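Local coordinates for probable Brix domain-containing ribosomal biogenesis protein (Methanothermobacter thermautotrophicus, PDB 1W94) that is probably involved in ribosome biogenesis and probably binds rRNA, with a Brix fold akin to the anticodon-binding domain of class IIa aminoacyl-tRNA synthetases, at residues Ala130-Leu135 with Gly144-Ile149; Arg93-Pro98 with Ala120-Thr125; Gly72-Asn77 with Asn106-Glu111. One frame throughout, in Å; residues are numbered along the deposited sequence.

Contact 1 (Ala130-Leu135 with Gly144-Ile149); sequences AWVMEL and GFKLLI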
loop_
_atom_site.group_PDB
_atom_site.type_symbol
_atom_site.label_atom_id
_atom_site.label_comp_id
_atom_site.label_asym_id
_atom_site.label_seq_id
_atom_site.Cartn_x
_atom_site.Cartn_y
_atom_site.Cartn_z
ATOM N N ALA A 130 -4.494 12.667 -8.040
ATOM C CA ALA A 130 -5.904 12.462 -7.649
ATOM C C ALA A 130 -6.089 12.530 -6.111
ATOM O O ALA A 130 -6.993 13.203 -5.596
ATOM C CB ALA A 130 -6.415 11.123 -8.197
ATOM N N TRP A 131 -5.213 11.824 -5.403
ATOM C CA TRP A 131 -5.188 11.752 -3.951
ATOM C C TRP A 131 -3.750 11.639 -3.475
ATOM O O TRP A 131 -2.890 11.061 -4.169
ATOM C CB TRP A 131 -5.953 10.501 -3.466
ATOM C CG TRP A 131 -7.383 10.468 -3.948
ATOM C CD1 TRP A 131 -7.880 9.726 -4.987
ATOM C CD2 TRP A 131 -8.485 11.223 -3.428
ATOM N NE1 TRP A 131 -9.225 9.984 -5.142
ATOM C CE2 TRP A 131 -9.626 10.888 -4.199
ATOM C CE3 TRP A 131 -8.627 12.133 -2.375
ATOM C CZ2 TRP A 131 -10.893 11.442 -3.955
ATOM C CZ3 TRP A 131 -9.893 12.676 -2.118
ATOM C CH2 TRP A 131 -11.014 12.326 -2.917
ATOM N N VAL A 132 -3.485 12.182 -2.288
ATOM C CA VAL A 132 -2.262 11.868 -1.548
ATOM C C VAL A 132 -2.641 11.143 -0.237
ATOM O O VAL A 132 -3.471 11.658 0.557
ATOM C CB VAL A 132 -1.405 13.134 -1.270
ATOM C CG1 VAL A 132 -0.201 12.805 -0.362
ATOM C CG2 VAL A 132 -0.903 13.752 -2.608
HETATM N N MSE A 133 -2.044 9.964 -0.037
HETATM C CA MSE A 133 -2.218 9.190 1.170
HETATM C C MSE A 133 -0.941 9.344 1.945
HETATM O O MSE A 133 0.117 8.890 1.513
HETATM C CB MSE A 133 -2.431 7.706 0.887
HETATM C CG MSE A 133 -3.714 7.393 0.196
HETATM SE SE MSE A 133 -3.895 5.470 0.011
HETATM C CE MSE A 133 -4.154 4.989 1.837
ATOM N N GLU A 134 -1.046 9.994 3.088
ATOM C CA GLU A 134 0.110 10.290 3.890
ATOM C C GLU A 134 0.041 9.568 5.232
ATOM O O GLU A 134 -0.966 9.622 5.936
ATOM C CB GLU A 134 0.205 11.776 4.126
ATOM C CG GLU A 134 1.184 12.137 5.210
ATOM C CD GLU A 134 1.846 13.445 4.924
ATOM O OE1 GLU A 134 1.131 14.364 4.467
ATOM O OE2 GLU A 134 3.077 13.541 5.138
ATOM N N LEU A 135 1.135 8.914 5.571
ATOM C CA LEU A 135 1.240 8.212 6.830
ATOM C C LEU A 135 1.523 9.213 7.946
ATOM O O LEU A 135 2.436 10.053 7.829
ATOM C CB LEU A 135 2.350 7.147 6.756
ATOM C CG LEU A 135 2.580 6.280 7.997
ATOM C CD1 LEU A 135 1.293 5.567 8.323
ATOM C CD2 LEU A 135 3.723 5.276 7.760
ATOM N N GLY A 144 6.905 10.834 6.789
ATOM C CA GLY A 144 7.804 10.822 5.647
ATOM C C GLY A 144 7.555 9.640 4.726
ATOM O O GLY A 144 8.511 9.012 4.251
ATOM N N PHE A 145 6.280 9.309 4.518
ATOM C CA PHE A 145 5.887 8.200 3.649
ATOM C C PHE A 145 4.515 8.457 3.031
ATOM O O PHE A 145 3.484 8.461 3.737
ATOM C CB PHE A 145 5.921 6.857 4.409
ATOM C CG PHE A 145 5.774 5.638 3.516
ATOM C CD1 PHE A 145 6.894 4.913 3.112
ATOM C CD2 PHE A 145 4.506 5.206 3.086
ATOM C CE1 PHE A 145 6.747 3.782 2.312
ATOM C CE2 PHE A 145 4.367 4.098 2.273
ATOM C CZ PHE A 145 5.481 3.379 1.877
ATOM N N LYS A 146 4.496 8.644 1.712
ATOM C CA LYS A 146 3.271 8.969 1.002
ATOM C C LYS A 146 3.082 8.086 -0.211
ATOM O O LYS A 146 4.046 7.650 -0.849
ATOM C CB LYS A 146 3.260 10.412 0.494
ATOM C CG LYS A 146 3.361 11.467 1.535
ATOM C CD LYS A 146 3.868 12.747 0.888
ATOM C CE LYS A 146 3.778 13.927 1.814
ATOM N NZ LYS A 146 4.156 15.191 1.122
ATOM N N LEU A 147 1.816 7.864 -0.531
ATOM C CA LEU A 147 1.415 7.285 -1.793
ATOM C C LEU A 147 0.737 8.385 -2.605
ATOM O O LEU A 147 -0.268 8.947 -2.182
ATOM C CB LEU A 147 0.489 6.088 -1.573
ATOM C CG LEU A 147 0.927 5.033 -0.547
ATOM C CD1 LEU A 147 -0.120 3.911 -0.516
ATOM C CD2 LEU A 147 2.289 4.419 -0.905
ATOM N N LEU A 148 1.337 8.704 -3.759
ATOM C CA LEU A 148 0.855 9.759 -4.620
ATOM C C LEU A 148 0.003 9.089 -5.682
ATOM O O LEU A 148 0.511 8.490 -6.621
ATOM C CB LEU A 148 2.034 10.558 -5.213
ATOM C CG LEU A 148 3.100 11.020 -4.172
ATOM C CD1 LEU A 148 4.257 11.742 -4.806
ATOM C CD2 LEU A 148 2.478 11.945 -3.126
ATOM N N ILE A 149 -1.302 9.171 -5.499
ATOM C CA ILE A 149 -2.223 8.328 -6.251
ATOM C C ILE A 149 -2.626 9.037 -7.526
ATOM O O ILE A 149 -3.193 10.121 -7.491
ATOM C CB ILE A 149 -3.485 7.993 -5.408
ATOM C CG1 ILE A 149 -3.099 7.414 -4.018
ATOM C CG2 ILE A 149 -4.465 7.120 -6.191
ATOM C CD1 ILE A 149 -2.621 6.041 -4.031
HETATM O O HOH W 1 4.200 11.052 5.790
#

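Contact 2 (Arg93-Pro98 with Ala120-Thr125); sequences RVSSCP and AWSIRT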
loop_
_atom_site.group_PDB
_atom_site.type_symbol
_atom_site.label_atom_id
_atom_site.label_comp_id
_atom_site.label_asym_id
_atom_site.label_seq_id
_atom_site.Cartn_x
_atom_site.Cartn_y
_atom_site.Cartn_z
ATOM N N ARG A 93 -5.491 2.131 10.064
ATOM C CA ARG A 93 -6.523 3.114 10.313
ATOM C C ARG A 93 -6.375 4.241 9.316
ATOM O O ARG A 93 -5.308 4.439 8.750
ATOM C CB ARG A 93 -6.420 3.627 11.736
ATOM C CG ARG A 93 -6.874 2.553 12.742
ATOM C CD ARG A 93 -6.419 2.804 14.169
ATOM N NE ARG A 93 -6.470 4.207 14.568
ATOM C CZ ARG A 93 -5.398 4.937 14.863
ATOM N NH1 ARG A 93 -4.187 4.386 14.807
ATOM N NH2 ARG A 93 -5.533 6.208 15.223
ATOM N N VAL A 94 -7.469 4.940 9.090
ATOM C CA VAL A 94 -7.474 6.144 8.274
ATOM C C VAL A 94 -8.392 7.154 8.991
ATOM O O VAL A 94 -9.362 6.768 9.646
ATOM C CB VAL A 94 -7.910 5.816 6.813
ATOM C CG1 VAL A 94 -9.318 5.221 6.788
ATOM C CG2 VAL A 94 -7.742 7.031 5.888
ATOM N N SER A 95 -8.067 8.436 8.897
ATOM C CA SER A 95 -8.844 9.432 9.602
ATOM C C SER A 95 -10.201 9.700 8.931
ATOM O O SER A 95 -11.172 10.004 9.620
ATOM C CB SER A 95 -8.032 10.717 9.855
ATOM O OG SER A 95 -7.347 11.167 8.697
ATOM N N SER A 96 -10.268 9.513 7.613
ATOM C CA SER A 96 -11.464 9.774 6.811
ATOM C C SER A 96 -11.166 9.368 5.378
ATOM O O SER A 96 -10.039 9.566 4.913
ATOM C CB SER A 96 -11.827 11.275 6.836
ATOM O OG SER A 96 -12.948 11.567 6.005
ATOM N N CYS A 97 -12.162 8.812 4.681
ATOM C CA CYS A 97 -12.090 8.642 3.225
ATOM C C CYS A 97 -13.134 9.539 2.573
ATOM O O CYS A 97 -14.281 9.134 2.401
ATOM C CB CYS A 97 -12.245 7.170 2.769
ATOM S SG CYS A 97 -11.501 5.943 3.903
ATOM N N PRO A 98 -12.739 10.771 2.197
ATOM C CA PRO A 98 -13.691 11.703 1.576
ATOM C C PRO A 98 -14.343 11.111 0.304
ATOM O O PRO A 98 -13.796 10.167 -0.293
ATOM C CB PRO A 98 -12.829 12.937 1.278
ATOM C CG PRO A 98 -11.408 12.430 1.296
ATOM C CD PRO A 98 -11.384 11.348 2.302
ATOM N N ALA A 120 -1.617 6.185 11.531
ATOM C CA ALA A 120 -2.828 6.267 10.694
ATOM C C ALA A 120 -2.589 6.963 9.355
ATOM O O ALA A 120 -1.619 7.703 9.202
ATOM C CB ALA A 120 -3.939 6.984 11.465
ATOM N N TRP A 121 -3.462 6.712 8.383
ATOM C CA TRP A 121 -3.378 7.389 7.108
ATOM C C TRP A 121 -4.266 8.627 7.047
ATOM O O TRP A 121 -5.360 8.703 7.646
ATOM C CB TRP A 121 -3.715 6.450 5.942
ATOM C CG TRP A 121 -2.775 5.302 5.794
ATOM C CD1 TRP A 121 -2.895 4.082 6.370
ATOM C CD2 TRP A 121 -1.559 5.269 5.025
ATOM N NE1 TRP A 121 -1.839 3.277 5.997
ATOM C CE2 TRP A 121 -1.006 3.987 5.178
ATOM C CE3 TRP A 121 -0.866 6.217 4.240
ATOM C CZ2 TRP A 121 0.196 3.605 4.563
ATOM C CZ3 TRP A 121 0.332 5.816 3.594
ATOM C CH2 TRP A 121 0.847 4.554 3.781
ATOM N N SER A 122 -3.766 9.613 6.317
ATOM C CA SER A 122 -4.522 10.793 5.992
ATOM C C SER A 122 -4.683 10.763 4.470
ATOM O O SER A 122 -3.692 10.584 3.764
ATOM C CB SER A 122 -3.699 11.996 6.405
ATOM O OG SER A 122 -4.452 13.167 6.366
ATOM N N ILE A 123 -5.909 10.909 3.977
ATOM C CA ILE A 123 -6.194 11.017 2.546
ATOM C C ILE A 123 -6.641 12.409 2.203
ATOM O O ILE A 123 -7.550 12.958 2.846
ATOM C CB ILE A 123 -7.295 10.057 2.115
ATOM C CG1 ILE A 123 -6.817 8.616 2.305
ATOM C CG2 ILE A 123 -7.700 10.315 0.625
ATOM C CD1 ILE A 123 -7.925 7.569 2.222
ATOM N N ARG A 124 -6.000 13.019 1.210
ATOM C CA ARG A 124 -6.438 14.341 0.798
ATOM C C ARG A 124 -6.309 14.582 -0.698
ATOM O O ARG A 124 -5.633 13.834 -1.385
ATOM C CB ARG A 124 -5.719 15.428 1.606
ATOM C CG ARG A 124 -4.444 15.957 0.971
ATOM C CD ARG A 124 -3.215 15.505 1.697
ATOM N NE ARG A 124 -2.021 16.273 1.315
ATOM C CZ ARG A 124 -0.811 16.076 1.833
ATOM N NH1 ARG A 124 -0.624 15.143 2.768
ATOM N NH2 ARG A 124 0.212 16.813 1.417
ATOM N N THR A 125 -6.954 15.647 -1.191
ATOM C CA THR A 125 -6.822 16.031 -2.600
ATOM C C THR A 125 -5.498 16.771 -2.812
ATOM O O THR A 125 -4.843 17.195 -1.846
ATOM C CB THR A 125 -7.997 16.909 -3.082
ATOM O OG1 THR A 125 -8.008 18.133 -2.339
ATOM C CG2 THR A 125 -9.341 16.174 -2.920
HETATM O O HOH W 2 -8.127 11.439 5.532
#

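Contact 3 (Gly72-Asn77 with Asn106-Glu111); sequences GYILFN and NLMGLE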
loop_
_atom_site.group_PDB
_atom_site.type_symbol
_atom_site.label_atom_id
_atom_site.label_comp_id
_atom_site.label_asym_id
_atom_site.label_seq_id
_atom_site.Cartn_x
_atom_site.Cartn_y
_atom_site.Cartn_z
ATOM N N GLY A 72 -9.040 -5.019 -7.414
ATOM C CA GLY A 72 -8.786 -3.666 -7.865
ATOM C C GLY A 72 -7.299 -3.334 -7.890
ATOM O O GLY A 72 -6.437 -4.187 -7.661
ATOM N N TYR A 73 -6.985 -2.093 -8.225
ATOM C CA TYR A 73 -5.582 -1.701 -8.310
ATOM C C TYR A 73 -5.441 -0.218 -8.081
ATOM O O TYR A 73 -6.413 0.539 -8.222
ATOM C CB TYR A 73 -4.939 -2.150 -9.657
ATOM C CG TYR A 73 -5.544 -1.517 -10.897
ATOM C CD1 TYR A 73 -5.128 -0.245 -11.313
ATOM C CD2 TYR A 73 -6.527 -2.163 -11.634
ATOM C CE1 TYR A 73 -5.676 0.371 -12.447
ATOM C CE2 TYR A 73 -7.089 -1.553 -12.795
ATOM C CZ TYR A 73 -6.659 -0.271 -13.183
ATOM O OH TYR A 73 -7.164 0.373 -14.325
ATOM N N ILE A 74 -4.240 0.187 -7.683
ATOM C CA ILE A 74 -3.933 1.612 -7.491
ATOM C C ILE A 74 -2.726 1.925 -8.373
ATOM O O ILE A 74 -1.727 1.181 -8.336
ATOM C CB ILE A 74 -3.538 1.908 -5.997
ATOM C CG1 ILE A 74 -4.676 1.598 -5.021
ATOM C CG2 ILE A 74 -3.107 3.372 -5.815
ATOM C CD1 ILE A 74 -4.252 1.675 -3.542
ATOM N N LEU A 75 -2.804 3.019 -9.135
ATOM C CA LEU A 75 -1.631 3.567 -9.856
ATOM C C LEU A 75 -1.109 4.738 -9.060
ATOM O O LEU A 75 -1.888 5.613 -8.667
ATOM C CB LEU A 75 -1.992 4.049 -11.269
ATOM C CG LEU A 75 -2.793 3.098 -12.149
ATOM C CD1 LEU A 75 -3.181 3.801 -13.467
ATOM C CD2 LEU A 75 -2.013 1.776 -12.408
ATOM N N PHE A 76 0.202 4.739 -8.820
ATOM C CA PHE A 76 0.828 5.688 -7.898
ATOM C C PHE A 76 2.321 5.910 -8.149
ATOM O O PHE A 76 2.953 5.163 -8.871
ATOM C CB PHE A 76 0.645 5.221 -6.442
ATOM C CG PHE A 76 1.572 4.103 -6.047
ATOM C CD1 PHE A 76 2.606 4.321 -5.149
ATOM C CD2 PHE A 76 1.425 2.823 -6.612
ATOM C CE1 PHE A 76 3.490 3.280 -4.824
ATOM C CE2 PHE A 76 2.279 1.791 -6.304
ATOM C CZ PHE A 76 3.329 2.011 -5.398
ATOM N N ASN A 77 2.868 6.957 -7.532
ATOM C CA ASN A 77 4.304 7.115 -7.367
ATOM C C ASN A 77 4.577 7.163 -5.863
ATOM O O ASN A 77 3.828 7.817 -5.122
ATOM C CB ASN A 77 4.784 8.441 -7.958
ATOM C CG ASN A 77 4.519 8.555 -9.418
ATOM O OD1 ASN A 77 4.734 7.606 -10.172
ATOM N ND2 ASN A 77 4.077 9.728 -9.851
ATOM N N ASN A 106 -11.067 0.514 0.880
ATOM C CA ASN A 106 -11.538 -0.852 0.715
ATOM C C ASN A 106 -10.433 -1.787 0.242
ATOM O O ASN A 106 -10.259 -2.873 0.809
ATOM C CB ASN A 106 -12.773 -0.890 -0.206
ATOM C CG ASN A 106 -14.018 -0.347 0.480
ATOM O OD1 ASN A 106 -14.217 -0.540 1.690
ATOM N ND2 ASN A 106 -14.872 0.317 -0.285
ATOM N N LEU A 107 -9.645 -1.345 -0.745
ATOM C CA LEU A 107 -8.565 -2.171 -1.283
ATOM C C LEU A 107 -7.527 -2.484 -0.205
ATOM O O LEU A 107 -7.124 -3.622 -0.027
ATOM C CB LEU A 107 -7.880 -1.459 -2.452
ATOM C CG LEU A 107 -8.724 -1.418 -3.736
ATOM C CD1 LEU A 107 -7.989 -0.546 -4.775
ATOM C CD2 LEU A 107 -8.996 -2.828 -4.247
HETATM N N MSE A 108 -7.127 -1.468 0.539
HETATM C CA MSE A 108 -6.045 -1.616 1.501
HETATM C C MSE A 108 -6.496 -2.118 2.858
HETATM O O MSE A 108 -5.652 -2.347 3.739
HETATM C CB MSE A 108 -5.307 -0.295 1.649
HETATM C CG MSE A 108 -4.539 0.011 0.389
HETATM SE SE MSE A 108 -3.656 1.657 0.491
HETATM C CE MSE A 108 -2.182 1.241 1.855
ATOM N N GLY A 109 -7.801 -2.276 3.020
ATOM C CA GLY A 109 -8.373 -2.788 4.251
ATOM C C GLY A 109 -8.240 -1.792 5.395
ATOM O O GLY A 109 -8.005 -2.193 6.519
ATOM N N LEU A 110 -8.376 -0.499 5.120
ATOM C CA LEU A 110 -8.234 0.495 6.188
ATOM C C LEU A 110 -9.547 0.664 6.946
ATOM O O LEU A 110 -10.597 0.541 6.357
ATOM C CB LEU A 110 -7.772 1.827 5.606
ATOM C CG LEU A 110 -6.518 1.699 4.758
ATOM C CD1 LEU A 110 -6.168 3.068 4.241
ATOM C CD2 LEU A 110 -5.347 1.126 5.598
ATOM N N GLU A 111 -9.504 0.925 8.248
ATOM C CA GLU A 111 -10.739 1.246 8.978
ATOM C C GLU A 111 -10.697 2.689 9.407
ATOM O O GLU A 111 -9.656 3.188 9.852
ATOM C CB GLU A 111 -10.954 0.342 10.194
ATOM C CG GLU A 111 -9.655 -0.082 10.916
#

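Contact 1 (Ala130-Leu135 with Gly144-Ile149)
Strands 131-135 and 145-149 run antiparallel, their axes 4.7 Å apart and inclined at 167°. Selenomethionine M133 and L147 form a hydrogen-bonded pair, with M133 N to L147 O at 3.0 Å and L147 N to M133 O at 2.8 Å; both donors lie in the plane of the carbonyl they meet. The pairing opens on a classic beta bulge, where A130 and W131 both face I149 and their two N-H groups make weak bonds to I149 O. On the face of M133, CG anti to the carbonyl carbon (chi1 -67°) and an extended chi2 bring SE to 4.1 Å from L147 CD1, the two side chains crossing obliquely, while CG packs against I149 CG1. On the other face V132 and L148 lie side by side, L148 CD2 resting against both valine methyls. E134 and K146 run alongside each other, but the nearest approach is OE2 to CE at 3.4 Å; E134 OE1 makes its salt bridge with R124. Water 1 joins E134 OE2 and L135 O and accepts from F145 N. The pair is flanked by strand 120-124 beside 130-135 and strand 70-80 beside 144-149, and helix 12-25 covers L135, F145 and L147.

Contact 2 (Arg93-Pro98 with Ala120-Thr125)
I123 CD1 packs against V94 CG2 at 3.7 Å, the two side chains crossing obliquely just beyond the short parallel pairing of strands 93-94 and 120-124 in the mixed sheet of the Brix fold. The chain passes between the partners through helix 102-108 and strand 111-112, and strand 93-94, that helix and strand 111-112 make a beta-alpha-beta crossover. V94 has CG2 anti to the backbone N, which also brings this methyl to W121 CB. The ladder itself is short: W121 N donates to R93 O at 3.0 Å from 34° above the carbonyl plane, whereas S95 N meets W121 O at the same distance nearly along the C=O axis. Beyond S95 the chain swings off the strand, and water 2 fills the ladder's place, accepting from I123 N at 2.8 Å and donating to S96 O. P98 comes back over the isoleucine, CD lying 4.2 Å from I123 CG2, and C97, tied by a disulfide to C105 of helix 102-108, sets SG beside I123 CD1. The W121 ring, meanwhile, packs on I24 and M25 of helix 12-25. At the other end R93 is steered by a salt bridge from NE to D113 and a hydrogen bond from NH1 to R118 O; its bend at chi3 (39°) accompanies a guanidinium that has A120 CB 3.9 Å above its plane, offset toward the rim.

Contact 3 (Gly72-Asn77 with Asn106-Glu111)
Neither ring of strand 72-77 touches segment 106-111; each finds its partner elsewhere. The phenol of Y73, whose CB points away from the helix, makes a cation-pi contact with R60 of the neighbouring strand 57-64, and the ring of F76 meets that of F17 in helix 12-25 with the two planes at about 35°. The meeting with 106-111 is therefore made by aliphatic groups and bare backbone. The CB of L107 points toward the strand, with CG anti to its own carbonyl carbon, and its two methyls lie side by side along the strand, one over G72 and the other over Y73 and I74. CD2 settles on G72 CA at 3.7 Å, an approach to the main chain made possible by the absence of a side chain on this extended glycine. CD1 lies 3.9 Å from Y73 N and 4.0 Å from I74 CG1, where the leucine and isoleucine slide past each other in opposite directions. In the fold, this sets the last turn of helix 102-108 against the middle of the long mixed sheet, strand 70-80 being flanked there by strands 57-64 and 145-154. The helix ends in a Schellman motif at G109, whose phi is 70° and whose N makes a weak bond to N106 O. R71 donates to the carbonyls of N106 and L107, and its charge would be expected to suit the negative end of the helix dipole. M108, a selenomethionine, crosses I74 at about a right angle, SE 4.1 Å from I74 CD1; F63, M25 and M133 also pack on this side chain.

In the fold
From the N terminus, strand 3-6, helix 12-25 and, further on, strands 48-54 and 57-64 precede strand 70-80, which opens contact 3. Segment 93-98 then opens contact 2, and only afterwards does helix 102-108 arrive to close contact 3 over 28 intervening residues; strand 120-124 closes contact 2, so the two loops cross. Contact 1 follows in series, closing a short loop of eight residues. In the sheet it sits between the others: L148 O probably hydrogen-bonds to N77 N on the contact 3 side, and E134 N to S122 O on the contact 2 side. M133 CE against M108 SE ties the sheet to the helix, and a probable V94 N to E111 O bond joins contacts 2 and 3.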